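Local coordinates for Asp/Glu-specific dipeptidyl-peptidase (Flavobacterium psychrophilum, PDB 5JXF), which removes dipeptides from the N-terminus of oligopeptides as a serine peptidase with strict specificity for aspartate or glutamate at the P1 position, at residues P232-D237 with I613-P618; T98-G103 with P215-G220; A389-Y394 with R562-A567. All coordinates share one frame; numbering follows the deposited sequence.

Contact 1: P232-D237 with I613-P618; sequences PRHTGD and IEKYIP
Lys615 reaches across from helix 609-615 and places its ammonium group between two acceptors of the 232-237 loop. Its aliphatic chain is fully extended beyond CG, so the whole length of the side chain is used to span backbones whose nearest CA atoms, those of His234 and Lys615, are 8.9 Å apart.

Lys615 NZ donates to ND1 of the His234 ring at 2.9 Å, lying only 15° out of the imidazole plane, and to the carbonyl oxygen Pro232 O at 3.1 Å. The second approach is less direct, since NZ stands 54° above the carbonyl plane. A salt bridge to Asp227 gives the same ammonium a third partner, so NZ has three partners, two of them on the 232-237 loop. Because ND1 accepts from the lysine, the ring proton is probably on NE2, which is hydrogen-bonded to Asp599 of the second subunit.

The carbon next to the ammonium follows it to the ring edge, Lys615 CE lying 3.4 Å from His234 CE1 where the two side chains cross at about a right angle. His234 reaches this place with CG anti to its carbonyl carbon (chi1 -51°). Between the two acceptors, CB of Arg233 points away from the 613-618 segment, and its guanidinium makes a salt bridge with Asp679 of the dipeptide pocket.

The loop leads into strand 239-245, with Pro232 and His234 packed on strand 601-608 and Arg233 on strand 673-680. Glu614, beside the lysine in the chain, is salt-bridged to Lys357 of the second subunit, which sets the contact at the dimer interface, while the side chain of Arg233 comes within about 5 Å of the bound arginine.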
ATOM      1  N   PRO A 232      -3.092   8.511   2.655  1.00 44.07           N
ATOM      2  CA  PRO A 232      -2.433   9.762   3.053  1.00 42.53           C
ATOM      3  C   PRO A 232      -1.661  10.423   1.913  1.00 44.44           C
ATOM      4  O   PRO A 232      -1.124   9.759   1.021  1.00 44.35           O
ATOM      5  CB  PRO A 232      -1.485   9.320   4.164  1.00 44.72           C
ATOM      6  CG  PRO A 232      -2.124   8.081   4.722  1.00 47.46           C
ATOM      7  CD  PRO A 232      -2.706   7.392   3.542  1.00 51.85           C
ATOM      8  N   ARG A 233      -1.657  11.747   1.928  1.00 43.61           N
ATOM      9  CA  ARG A 233      -1.008  12.523   0.890  1.00 46.98           C
ATOM     10  C   ARG A 233      -0.189  13.617   1.552  1.00 44.99           C
ATOM     11  O   ARG A 233      -0.616  14.218   2.539  1.00 43.89           O
ATOM     12  CB  ARG A 233      -2.044  13.142  -0.074  1.00 51.36           C
ATOM     13  CG  ARG A 233      -1.437  14.066  -1.140  1.00 48.12           C
ATOM     14  CD  ARG A 233      -1.155  13.299  -2.440  1.00 42.84           C
ATOM     15  NE  ARG A 233      -2.435  12.872  -2.924  1.00 59.46           N
ATOM     16  CZ  ARG A 233      -2.993  13.219  -4.069  1.00 52.89           C
ATOM     17  NH1 ARG A 233      -2.364  13.969  -4.963  1.00 55.09           N
ATOM     18  NH2 ARG A 233      -4.182  12.745  -4.317  1.00 57.44           N
ATOM     19  N   HIS A 234       0.979  13.895   0.988  1.00 40.09           N
ATOM     20  CA  HIS A 234       1.864  14.897   1.547  1.00 43.93           C
ATOM     21  C   HIS A 234       2.332  15.878   0.484  1.00 52.76           C
ATOM     22  O   HIS A 234       3.506  16.254   0.464  1.00 54.25           O
ATOM     23  CB  HIS A 234       3.065  14.209   2.212  1.00 45.99           C
ATOM     24  CG  HIS A 234       2.672  13.123   3.161  1.00 42.71           C
ATOM     25  ND1 HIS A 234       2.143  11.929   2.739  1.00 47.01           N
ATOM     26  CD2 HIS A 234       2.703  13.067   4.515  1.00 45.70           C
ATOM     27  CE1 HIS A 234       1.876  11.169   3.788  1.00 50.00           C
ATOM     28  NE2 HIS A 234       2.208  11.836   4.878  1.00 50.11           N
ATOM     29  N   THR A 235       1.394  16.316  -0.365  1.00 57.52           N
ATOM     30  CA  THR A 235       1.683  17.167  -1.526  1.00 52.71           C
ATOM     31  C   THR A 235       1.321  18.637  -1.322  1.00 50.79           C
ATOM     32  O   THR A 235       0.172  18.962  -1.009  1.00 46.49           O
ATOM     33  CB  THR A 235       0.919  16.672  -2.765  1.00 52.72           C
ATOM     34  OG1 THR A 235       1.183  15.276  -2.978  1.00 59.44           O
ATOM     35  CG2 THR A 235       1.325  17.469  -3.994  1.00 52.91           C
ATOM     36  N   GLY A 236       2.291  19.531  -1.516  1.00 49.64           N
ATOM     37  CA  GLY A 236       2.027  20.961  -1.448  1.00 50.11           C
ATOM     38  C   GLY A 236       1.483  21.483  -2.768  1.00 48.66           C
ATOM     39  O   GLY A 236       2.151  22.230  -3.479  1.00 58.99           O
ATOM     40  N   ASP A 237       0.261  21.093  -3.090  1.00 42.80           N
ATOM     41  CA  ASP A 237      -0.260  21.289  -4.432  1.00 46.58           C
ATOM     42  C   ASP A 237      -0.830  22.701  -4.587  1.00 42.71           C
ATOM     43  O   ASP A 237      -2.028  22.879  -4.436  1.00 42.45           O
ATOM     44  CB  ASP A 237      -1.338  20.240  -4.729  1.00 47.72           C
ATOM     45  CG  ASP A 237      -1.691  20.146  -6.229  1.00 58.95           C
ATOM     46  OD1 ASP A 237      -1.325  21.054  -7.006  1.00 51.21           O
ATOM     47  OD2 ASP A 237      -2.361  19.171  -6.627  1.00 62.13           O
ATOM     48  N   ILE A 613       8.732  12.831   4.633  1.00 58.93           N
ATOM     49  CA  ILE A 613      10.076  12.297   4.817  1.00 59.92           C
ATOM     50  C   ILE A 613      10.076  10.767   4.775  1.00 59.79           C
ATOM     51  O   ILE A 613      10.963  10.169   4.177  1.00 56.53           O
ATOM     52  CB  ILE A 613      10.694  12.797   6.146  1.00 58.98           C
ATOM     53  CG1 ILE A 613      10.792  14.324   6.138  1.00 64.97           C
ATOM     54  CG2 ILE A 613      12.065  12.133   6.427  1.00 55.51           C
ATOM     55  CD1 ILE A 613      11.496  14.911   4.922  1.00 62.77           C
ATOM     56  N   GLU A 614       9.078  10.136   5.390  1.00 64.01           N
ATOM     57  CA  GLU A 614       8.946   8.675   5.337  1.00 59.21           C
ATOM     58  C   GLU A 614       8.912   8.170   3.889  1.00 58.07           C
ATOM     59  O   GLU A 614       9.416   7.095   3.586  1.00 59.89           O
ATOM     60  CB  GLU A 614       7.677   8.210   6.063  1.00 67.87           C
ATOM     61  CG  GLU A 614       7.686   8.339   7.585  1.00 71.89           C
ATOM     62  CD  GLU A 614       6.351   7.926   8.215  1.00 76.39           C
ATOM     63  OE1 GLU A 614       5.316   7.967   7.509  1.00 67.37           O
ATOM     64  OE2 GLU A 614       6.335   7.557   9.413  1.00 85.26           O
ATOM     65  N   LYS A 615       8.325   8.962   2.990  1.00 59.27           N
ATOM     66  CA  LYS A 615       8.194   8.585   1.579  1.00 62.00           C
ATOM     67  C   LYS A 615       9.414   8.986   0.732  1.00 61.49           C
ATOM     68  O   LYS A 615       9.516   8.612  -0.437  1.00 59.49           O
ATOM     69  CB  LYS A 615       6.922   9.217   0.981  1.00 55.87           C
ATOM     70  CG  LYS A 615       5.609   8.731   1.589  1.00 56.07           C
ATOM     71  CD  LYS A 615       4.411   9.390   0.887  1.00 59.78           C
ATOM     72  CE  LYS A 615       3.078   8.941   1.474  1.00 59.87           C
ATOM     73  NZ  LYS A 615       1.934   9.681   0.874  1.00 54.71           N
ATOM     74  N   TYR A 616      10.327   9.749   1.326  1.00 56.83           N
ATOM     75  CA  TYR A 616      11.486  10.291   0.614  1.00 61.69           C
ATOM     76  C   TYR A 616      12.347   9.183   0.007  1.00 65.72           C
ATOM     77  O   TYR A 616      12.684   8.214   0.677  1.00 61.62           O
ATOM     78  CB  TYR A 616      12.318  11.156   1.569  1.00 65.01           C
ATOM     79  CG  TYR A 616      13.643  11.655   1.034  1.00 66.19           C
ATOM     80  CD1 TYR A 616      13.761  12.142  -0.260  1.00 65.52           C
ATOM     81  CD2 TYR A 616      14.781  11.657   1.845  1.00 64.53           C
ATOM     82  CE1 TYR A 616      14.977  12.614  -0.742  1.00 66.41           C
ATOM     83  CE2 TYR A 616      16.009  12.119   1.372  1.00 68.95           C
ATOM     84  CZ  TYR A 616      16.103  12.595   0.080  1.00 72.89           C
ATOM     85  OH  TYR A 616      17.309  13.055  -0.393  1.00 65.95           O
ATOM     86  N   ILE A 617      12.653   9.316  -1.280  1.00 63.91           N
ATOM     87  CA  ILE A 617      13.608   8.438  -1.937  1.00 64.83           C
ATOM     88  C   ILE A 617      14.565   9.323  -2.710  1.00 68.53           C
ATOM     89  O   ILE A 617      14.155  10.003  -3.657  1.00 62.94           O
ATOM     90  CB  ILE A 617      12.946   7.444  -2.893  1.00 65.44           C
ATOM     91  CG1 ILE A 617      11.915   6.584  -2.160  1.00 67.20           C
ATOM     92  CG2 ILE A 617      14.005   6.559  -3.548  1.00 62.38           C
ATOM     93  CD1 ILE A 617      11.092   5.694  -3.085  1.00 62.42           C
ATOM     94  N   PRO A 618      15.837   9.352  -2.286  1.00 65.86           N
ATOM     95  CA  PRO A 618      16.840  10.232  -2.891  1.00 68.51           C
ATOM     96  C   PRO A 618      16.910  10.093  -4.407  1.00 70.21           C
ATOM     97  O   PRO A 618      17.011   8.985  -4.926  1.00 61.65           O
ATOM     98  CB  PRO A 618      18.139   9.774  -2.226  1.00 71.19           C
ATOM     99  CG  PRO A 618      17.696   9.350  -0.876  1.00 71.00           C
ATOM    100  CD  PRO A 618      16.356   8.686  -1.081  1.00 68.07           C
TER

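Contact 2: T98-G103 with P215-G220; sequences TNHHCG and PPSLIG. With ARG (arginine), chain E.
The imidazole of His100 lies against the backbone of Gly220, and this is the tight part of the contact. Gly220 CA sits over one ring face, 3.8 Å from the centroid of the His100 ring and 23° off the normal, in a CH-pi interaction. With no side chain at Gly220, the main chains come close, CA of His100 and CA of Gly220 being 5.4 Å apart. CG of His100 is anti to its backbone N (chi1 -177°), which swings the ring off helix 100-109 and onto the short helix 217-220. Ser217 OG meets the ring edge, 3.5 Å from His100 CE1, but its hydrogen bond goes to Leu118 O.

Toward Pro215 the fit is looser. His100 CD2 lies 4.0 Å from Pro215 CD. Pro215 O stands obliquely to the ring, 3.6 Å from His100 NE2, and no direct bond forms. A water bridges the two: it lies in the imidazole plane, 2.8 Å from His100 NE2, and donates to Pro215 O at 2.6 Å.

The ring of the next residue, His101, leads away from 215-220. CB of the bound arginine, 3.5 Å from His101 CE1, lies over one face of its ring, while Asn99 CB packs on the opposite face. His101 ND1 bonds Asp237 and NE2 bonds Ser662, consistent with the charge relay system of a chymotrypsin-type peptidase.

No hydrogen bond joins the two segments directly. The buried His100 ND1 has no partner in the model, consistent with a neutral imidazole positioned by packing, including the ring of Phe104, with a water at NE2. Adjacent histidines therefore have separate chemistry: His100 joins the 98-103 segment to 215-220 by packing, whereas His101 presents its nitrogens to Asp237 and Ser662, the presumed relay partners.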
ATOM      1  N   THR A  98      -4.339  28.969  -6.253  1.00 38.69           N
ATOM      2  CA  THR A  98      -4.950  27.791  -6.856  1.00 36.89           C
ATOM      3  C   THR A  98      -3.997  26.571  -6.691  1.00 30.98           C
ATOM      4  O   THR A  98      -3.041  26.636  -5.917  1.00 35.92           O
ATOM      5  CB  THR A  98      -5.313  28.039  -8.356  1.00 40.63           C
ATOM      6  OG1 THR A  98      -6.148  26.977  -8.832  1.00 42.18           O
ATOM      7  CG2 THR A  98      -4.068  28.135  -9.243  1.00 37.69           C
ATOM      8  N   ASN A  99      -4.275  25.467  -7.374  1.00 33.78           N
ATOM      9  CA  ASN A  99      -3.390  24.265  -7.309  1.00 43.47           C
ATOM     10  C   ASN A  99      -2.167  24.394  -8.187  1.00 41.15           C
ATOM     11  O   ASN A  99      -2.180  25.123  -9.179  1.00 39.88           O
ATOM     12  CB  ASN A  99      -4.114  22.982  -7.755  1.00 42.57           C
ATOM     13  CG  ASN A  99      -5.133  22.506  -6.763  1.00 41.38           C
ATOM     14  OD1 ASN A  99      -6.017  21.712  -7.096  1.00 42.00           O
ATOM     15  ND2 ASN A  99      -5.015  22.973  -5.533  1.00 35.19           N
ATOM     16  N   HIS A 100      -1.131  23.633  -7.869  1.00 39.31           N
ATOM     17  CA  HIS A 100       0.015  23.531  -8.758  1.00 44.49           C
ATOM     18  C   HIS A 100      -0.357  22.888 -10.100  1.00 43.58           C
ATOM     19  O   HIS A 100       0.127  23.305 -11.155  1.00 47.83           O
ATOM     20  CB  HIS A 100       1.150  22.746  -8.076  1.00 43.95           C
ATOM     21  CG  HIS A 100       2.399  22.660  -8.897  1.00 41.68           C
ATOM     22  ND1 HIS A 100       2.742  21.534  -9.615  1.00 46.09           N
ATOM     23  CD2 HIS A 100       3.378  23.566  -9.128  1.00 43.97           C
ATOM     24  CE1 HIS A 100       3.890  21.740 -10.233  1.00 47.61           C
ATOM     25  NE2 HIS A 100       4.291  22.970  -9.962  1.00 50.91           N
ATOM     26  N   HIS A 101      -1.230  21.891 -10.093  1.00 37.23           N
ATOM     27  CA  HIS A 101      -1.562  21.291 -11.376  1.00 42.24           C
ATOM     28  C   HIS A 101      -2.562  22.157 -12.190  1.00 39.31           C
ATOM     29  O   HIS A 101      -2.692  21.956 -13.388  1.00 46.25           O
ATOM     30  CB  HIS A 101      -2.074  19.854 -11.210  1.00 54.34           C
ATOM     31  CG  HIS A 101      -3.462  19.737 -10.657  1.00 59.33           C
ATOM     32  ND1 HIS A 101      -3.710  19.423  -9.336  1.00 62.81           N
ATOM     33  CD2 HIS A 101      -4.673  19.835 -11.254  1.00 61.28           C
ATOM     34  CE1 HIS A 101      -5.015  19.354  -9.138  1.00 59.95           C
ATOM     35  NE2 HIS A 101      -5.622  19.606 -10.285  1.00 64.24           N
ATOM     36  N   CYS A 102      -3.207  23.139 -11.562  1.00 35.60           N
ATOM     37  CA  CYS A 102      -3.995  24.141 -12.320  1.00 44.60           C
ATOM     38  C   CYS A 102      -3.067  25.167 -12.984  1.00 49.19           C
ATOM     39  O   CYS A 102      -3.250  25.541 -14.143  1.00 51.90           O
ATOM     40  CB  CYS A 102      -4.981  24.876 -11.420  1.00 43.96           C
ATOM     41  SG  CYS A 102      -6.115  23.843 -10.510  1.00 53.94           S
ATOM     42  N   GLY A 103      -2.072  25.631 -12.237  1.00 37.79           N
ATOM     43  CA  GLY A 103      -1.040  26.479 -12.804  1.00 37.40           C
ATOM     44  C   GLY A 103      -0.061  25.752 -13.718  1.00 41.05           C
ATOM     45  O   GLY A 103       0.732  26.396 -14.417  1.00 46.37           O
ATOM     46  N   PRO A 215       5.838  26.343  -6.320  1.00 44.73           N
ATOM     47  CA  PRO A 215       6.854  25.470  -5.721  1.00 52.90           C
ATOM     48  C   PRO A 215       7.453  24.556  -6.776  1.00 51.71           C
ATOM     49  O   PRO A 215       6.818  24.346  -7.817  1.00 50.79           O
ATOM     50  CB  PRO A 215       6.058  24.657  -4.698  1.00 54.60           C
ATOM     51  CG  PRO A 215       4.692  24.527  -5.355  1.00 54.46           C
ATOM     52  CD  PRO A 215       4.473  25.887  -6.007  1.00 47.62           C
ATOM     53  N   PRO A 216       8.639  23.998  -6.510  1.00 50.89           N
ATOM     54  CA  PRO A 216       9.144  22.927  -7.374  1.00 48.96           C
ATOM     55  C   PRO A 216       8.122  21.810  -7.517  1.00 51.41           C
ATOM     56  O   PRO A 216       7.292  21.603  -6.628  1.00 48.94           O
ATOM     57  CB  PRO A 216      10.409  22.450  -6.641  1.00 52.43           C
ATOM     58  CG  PRO A 216      10.228  22.894  -5.244  1.00 54.93           C
ATOM     59  CD  PRO A 216       9.516  24.216  -5.344  1.00 47.92           C
ATOM     60  N   SER A 217       8.152  21.127  -8.657  1.00 51.98           N
ATOM     61  CA  SER A 217       7.234  20.021  -8.909  1.00 56.21           C
ATOM     62  C   SER A 217       7.339  18.928  -7.860  1.00 51.75           C
ATOM     63  O   SER A 217       6.378  18.211  -7.609  1.00 57.16           O
ATOM     64  CB  SER A 217       7.491  19.413 -10.287  1.00 62.79           C
ATOM     65  OG  SER A 217       6.863  20.178 -11.303  1.00 78.52           O
ATOM     66  N   LEU A 218       8.513  18.786  -7.252  1.00 56.02           N
ATOM     67  CA  LEU A 218       8.678  17.728  -6.260  1.00 52.75           C
ATOM     68  C   LEU A 218       7.835  18.058  -5.036  1.00 49.50           C
ATOM     69  O   LEU A 218       7.380  17.164  -4.346  1.00 50.12           O
ATOM     70  CB  LEU A 218      10.151  17.524  -5.902  1.00 64.12           C
ATOM     71  CG  LEU A 218      10.936  16.788  -7.001  1.00 73.28           C
ATOM     72  CD1 LEU A 218      12.433  16.953  -6.793  1.00 76.18           C
ATOM     73  CD2 LEU A 218      10.548  15.292  -7.109  1.00 53.55           C
ATOM     74  N   ILE A 219       7.575  19.339  -4.786  1.00 46.32           N
ATOM     75  CA  ILE A 219       6.587  19.687  -3.762  1.00 45.96           C
ATOM     76  C   ILE A 219       5.192  19.793  -4.386  1.00 47.15           C
ATOM     77  O   ILE A 219       4.229  19.266  -3.828  1.00 50.96           O
ATOM     78  CB  ILE A 219       6.978  20.970  -3.022  1.00 52.16           C
ATOM     79  CG1 ILE A 219       8.347  20.757  -2.352  1.00 60.86           C
ATOM     80  CG2 ILE A 219       5.942  21.318  -1.960  1.00 42.52           C
ATOM     81  CD1 ILE A 219       8.901  22.002  -1.689  1.00 61.02           C
ATOM     82  N   GLY A 220       5.098  20.434  -5.557  1.00 53.25           N
ATOM     83  CA  GLY A 220       3.829  20.637  -6.266  1.00 42.12           C
ATOM     84  C   GLY A 220       3.068  19.365  -6.614  1.00 51.06           C
ATOM     85  O   GLY A 220       1.834  19.327  -6.572  1.00 53.24           O
TER
HETATM   86  N   ARG E 801      -5.915  14.098  -9.075  1.00 73.38           N
HETATM   87  CA  ARG E 801      -5.947  15.547  -9.219  1.00 76.34           C
HETATM   88  C   ARG E 801      -7.296  15.945  -9.829  1.00 82.31           C
HETATM   89  O   ARG E 801      -7.653  15.467 -10.901  1.00 78.78           O
HETATM   90  CB  ARG E 801      -4.778  16.036 -10.082  1.00 69.79           C
HETATM   91  CG  ARG E 801      -3.390  15.797  -9.467  1.00 73.87           C
HETATM   92  CD  ARG E 801      -2.268  16.218 -10.418  1.00 69.92           C
HETATM   93  NE  ARG E 801      -2.333  15.496 -11.686  1.00 62.69           N
HETATM   94  CZ  ARG E 801      -1.690  14.353 -11.935  1.00 68.93           C
HETATM   95  NH1 ARG E 801      -0.915  13.798 -11.003  1.00 82.54           N
HETATM   96  NH2 ARG E 801      -1.812  13.761 -13.123  1.00 60.08           N
HETATM   97  O   HOH W   1       6.819  23.982 -10.423  1.00 56.55           O

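Contact 3: A389-Y394 with R562-A567; sequences ADFQKY and RIYMKA
Phe391 and Tyr564 make the whole of this contact, each losing a similar area to the other where two long helices lie near one another. Both residues direct their CB atoms toward the facing segment, and CA of Phe391 and CA of Tyr564, 9.9 Å apart, are the nearest pair between the backbones. It is therefore the side chains alone that bridge the helices.

Phe391 supplies the far end of its ring. Its CZ lies 4.0 Å from CB of Tyr564, and the neighbouring CE2 lies at the same distance, 4.0 Å, from Tyr564 CD2. The phenylalanine thus meets the root of the tyrosine side chain and one flank of its ring, well away from the hydroxyl. The planes are inclined at 75° with centroids 5.6 Å apart, an oblique aromatic pair without the alignment of a stack or of a T-shaped pair. In Tyr564, CG is anti to the backbone N (chi1 -169°), which carries the ring on past the phenylalanine, with CD2 on the near side. The interaction is purely apolar.

Other aromatic residues extend this small core: Tyr564 meets Phe371 edge-to-face and packs on Phe367, while Phe391 rests on Phe296, Pro294 and Leu560. The contact is plain structural packing within the helical part of the peptidase, away from the catalytic residues. It joins helix 386-415 to helix 547-571, with helix 360-375 packed against Tyr564 and helix 295-325 against Phe391; on helix 547-571, Arg562 O accepts from Asn196, in the turn between strands 186-192 and 197-214.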
ATOM      1  N   ALA A 389     -37.432   0.740 -18.987  1.00 97.70           N
ATOM      2  CA  ALA A 389     -37.420  -0.246 -20.063  1.00 95.71           C
ATOM      3  C   ALA A 389     -36.775   0.330 -21.321  1.00 93.57           C
ATOM      4  O   ALA A 389     -35.982  -0.342 -21.985  1.00 91.72           O
ATOM      5  CB  ALA A 389     -38.829  -0.731 -20.360  1.00100.95           C
ATOM      6  N   ASP A 390     -37.112   1.577 -21.644  1.00 90.07           N
ATOM      7  CA  ASP A 390     -36.517   2.247 -22.796  1.00 91.63           C
ATOM      8  C   ASP A 390     -35.001   2.369 -22.636  1.00 89.27           C
ATOM      9  O   ASP A 390     -34.244   2.086 -23.565  1.00 91.29           O
ATOM     10  CB  ASP A 390     -37.144   3.628 -23.006  1.00 94.36           C
ATOM     11  CG  ASP A 390     -38.584   3.548 -23.475  1.00 96.42           C
ATOM     12  OD1 ASP A 390     -38.885   2.650 -24.284  1.00 99.37           O
ATOM     13  OD2 ASP A 390     -39.413   4.382 -23.046  1.00 97.05           O
ATOM     14  N   PHE A 391     -34.564   2.771 -21.448  1.00 84.34           N
ATOM     15  CA  PHE A 391     -33.141   2.883 -21.163  1.00 80.80           C
ATOM     16  C   PHE A 391     -32.399   1.596 -21.501  1.00 85.54           C
ATOM     17  O   PHE A 391     -31.405   1.618 -22.231  1.00 86.04           O
ATOM     18  CB  PHE A 391     -32.907   3.238 -19.695  1.00 79.68           C
ATOM     19  CG  PHE A 391     -33.026   4.704 -19.399  1.00 79.64           C
ATOM     20  CD1 PHE A 391     -34.076   5.449 -19.872  1.00 91.22           C
ATOM     21  CD2 PHE A 391     -32.058   5.341 -18.687  1.00 81.09           C
ATOM     22  CE1 PHE A 391     -34.161   6.784 -19.573  1.00 90.64           C
ATOM     23  CE2 PHE A 391     -32.136   6.677 -18.406  1.00 81.97           C
ATOM     24  CZ  PHE A 391     -33.174   7.401 -18.853  1.00 81.34           C
ATOM     25  N   GLN A 392     -32.898   0.481 -20.976  1.00 83.64           N
ATOM     26  CA  GLN A 392     -32.267  -0.815 -21.183  1.00 86.71           C
ATOM     27  C   GLN A 392     -32.172  -1.118 -22.667  1.00 87.17           C
ATOM     28  O   GLN A 392     -31.158  -1.615 -23.147  1.00 84.67           O
ATOM     29  CB  GLN A 392     -33.046  -1.911 -20.462  1.00 88.68           C
ATOM     30  CG  GLN A 392     -32.415  -3.279 -20.566  1.00 95.14           C
ATOM     31  CD  GLN A 392     -33.190  -4.325 -19.803  1.00101.06           C
ATOM     32  OE1 GLN A 392     -34.288  -4.062 -19.311  1.00104.40           O
ATOM     33  NE2 GLN A 392     -32.624  -5.520 -19.696  1.00101.69           N
ATOM     34  N   LYS A 393     -33.237  -0.787 -23.389  1.00 88.22           N
ATOM     35  CA  LYS A 393     -33.265  -0.931 -24.835  1.00 84.71           C
ATOM     36  C   LYS A 393     -32.118  -0.180 -25.500  1.00 85.63           C
ATOM     37  O   LYS A 393     -31.251  -0.787 -26.134  1.00 84.44           O
ATOM     38  CB  LYS A 393     -34.599  -0.435 -25.388  1.00 84.95           C
ATOM     39  N   TYR A 394     -32.106   1.139 -25.330  1.00 81.33           N
ATOM     40  CA  TYR A 394     -31.136   1.986 -26.015  1.00 81.65           C
ATOM     41  C   TYR A 394     -29.700   1.792 -25.513  1.00 80.01           C
ATOM     42  O   TYR A 394     -28.757   1.807 -26.308  1.00 80.81           O
ATOM     43  CB  TYR A 394     -31.536   3.458 -25.888  1.00 88.94           C
ATOM     44  CG  TYR A 394     -32.912   3.775 -26.443  1.00 95.60           C
ATOM     45  CD1 TYR A 394     -33.173   3.700 -27.806  1.00 92.57           C
ATOM     46  CD2 TYR A 394     -33.943   4.176 -25.604  1.00 99.90           C
ATOM     47  CE1 TYR A 394     -34.433   3.992 -28.312  1.00 94.22           C
ATOM     48  CE2 TYR A 394     -35.201   4.470 -26.098  1.00 99.64           C
ATOM     49  CZ  TYR A 394     -35.442   4.380 -27.449  1.00 97.59           C
ATOM     50  OH  TYR A 394     -36.699   4.682 -27.928  1.00101.57           O
ATOM     51  N   ARG A 562     -33.342  13.399 -19.268  1.00 69.59           N
ATOM     52  CA  ARG A 562     -33.990  14.641 -18.863  1.00 70.23           C
ATOM     53  C   ARG A 562     -35.291  14.361 -18.103  1.00 74.01           C
ATOM     54  O   ARG A 562     -35.573  15.004 -17.088  1.00 73.72           O
ATOM     55  CB  ARG A 562     -34.264  15.529 -20.081  1.00 74.96           C
ATOM     56  CG  ARG A 562     -35.036  16.810 -19.770  1.00 71.36           C
ATOM     57  CD  ARG A 562     -35.113  17.741 -20.976  1.00 75.76           C
ATOM     58  NE  ARG A 562     -36.018  17.232 -22.007  1.00 84.20           N
ATOM     59  CZ  ARG A 562     -35.617  16.650 -23.133  1.00 86.58           C
ATOM     60  NH1 ARG A 562     -34.322  16.513 -23.381  1.00 91.13           N
ATOM     61  NH2 ARG A 562     -36.503  16.209 -24.016  1.00 87.21           N
ATOM     62  N   ILE A 563     -36.068  13.393 -18.593  1.00 79.07           N
ATOM     63  CA  ILE A 563     -37.356  13.048 -17.988  1.00 80.22           C
ATOM     64  C   ILE A 563     -37.171  12.244 -16.708  1.00 80.66           C
ATOM     65  O   ILE A 563     -37.894  12.434 -15.725  1.00 82.32           O
ATOM     66  CB  ILE A 563     -38.232  12.247 -18.956  1.00 89.52           C
ATOM     67  CG1 ILE A 563     -38.558  13.081 -20.192  1.00 93.88           C
ATOM     68  CG2 ILE A 563     -39.519  11.783 -18.281  1.00 92.61           C
ATOM     69  CD1 ILE A 563     -39.397  12.334 -21.201  1.00 94.78           C
ATOM     70  N   TYR A 564     -36.193  11.346 -16.731  1.00 75.96           N
ATOM     71  CA  TYR A 564     -35.850  10.551 -15.562  1.00 76.73           C
ATOM     72  C   TYR A 564     -35.480  11.476 -14.401  1.00 79.10           C
ATOM     73  O   TYR A 564     -35.863  11.229 -13.255  1.00 80.94           O
ATOM     74  CB  TYR A 564     -34.699   9.594 -15.891  1.00 78.97           C
ATOM     75  CG  TYR A 564     -34.425   8.538 -14.843  1.00 81.17           C
ATOM     76  CD1 TYR A 564     -35.414   8.123 -13.957  1.00 82.23           C
ATOM     77  CD2 TYR A 564     -33.166   7.967 -14.732  1.00 82.14           C
ATOM     78  CE1 TYR A 564     -35.154   7.162 -12.998  1.00 84.42           C
ATOM     79  CE2 TYR A 564     -32.891   7.011 -13.779  1.00 81.58           C
ATOM     80  CZ  TYR A 564     -33.883   6.611 -12.912  1.00 85.26           C
ATOM     81  OH  TYR A 564     -33.596   5.653 -11.966  1.00 84.10           O
ATOM     82  N   MET A 565     -34.749  12.547 -14.714  1.00 72.87           N
ATOM     83  CA  MET A 565     -34.337  13.535 -13.715  1.00 71.94           C
ATOM     84  C   MET A 565     -35.554  14.222 -13.098  1.00 68.96           C
ATOM     85  O   MET A 565     -35.694  14.282 -11.875  1.00 71.53           O
ATOM     86  CB  MET A 565     -33.404  14.573 -14.349  1.00 74.25           C
ATOM     87  CG  MET A 565     -32.685  15.498 -13.363  1.00 67.14           C
ATOM     88  SD  MET A 565     -31.573  14.605 -12.249  1.00 77.53           S
ATOM     89  CE  MET A 565     -32.401  14.854 -10.680  1.00 55.77           C
ATOM     90  N   LYS A 566     -36.434  14.725 -13.959  1.00 68.15           N
ATOM     91  CA  LYS A 566     -37.671  15.377 -13.526  1.00 76.98           C
ATOM     92  C   LYS A 566     -38.537  14.447 -12.685  1.00 81.07           C
ATOM     93  O   LYS A 566     -39.159  14.870 -11.710  1.00 80.60           O
ATOM     94  CB  LYS A 566     -38.459  15.874 -14.742  1.00 79.03           C
ATOM     95  CG  LYS A 566     -39.817  16.492 -14.431  1.00 85.85           C
ATOM     96  CD  LYS A 566     -40.506  16.942 -15.719  1.00 89.59           C
ATOM     97  CE  LYS A 566     -41.993  17.181 -15.527  1.00 87.90           C
ATOM     98  NZ  LYS A 566     -42.271  18.255 -14.537  1.00 87.83           N
ATOM     99  N   ALA A 567     -38.568  13.176 -13.066  1.00 84.98           N
ATOM    100  CA  ALA A 567     -39.357  12.184 -12.352  1.00 90.40           C
ATOM    101  C   ALA A 567     -38.886  12.063 -10.914  1.00 91.95           C
ATOM    102  O   ALA A 567     -39.691  12.061  -9.982  1.00 97.17           O
ATOM    103  CB  ALA A 567     -39.279  10.837 -13.048  1.00 89.08           C
TER

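In the fold
Contacts 1 and 2 are neighbours, their centres 14 Å apart, and they meet at the proposed charge relay: Asp237 OD2 of contact 1 lies 3.0 Å from His101 ND1 of contact 2, in a probable hydrogen bond. Ser662 would complete the triad, and the bound dipeptide lies beside it, with the side chain of Arg233 about 5 Å from the bound arginine. Contact 3 is remote, across the centre of the chain; its centre is 46 Å from that of contact 1 and 42 Å from that of contact 2. In sequence it is nested inside the loop closed by contact 1, as part of the largely helical insertion between the presumed catalytic Asp237 and Ser662.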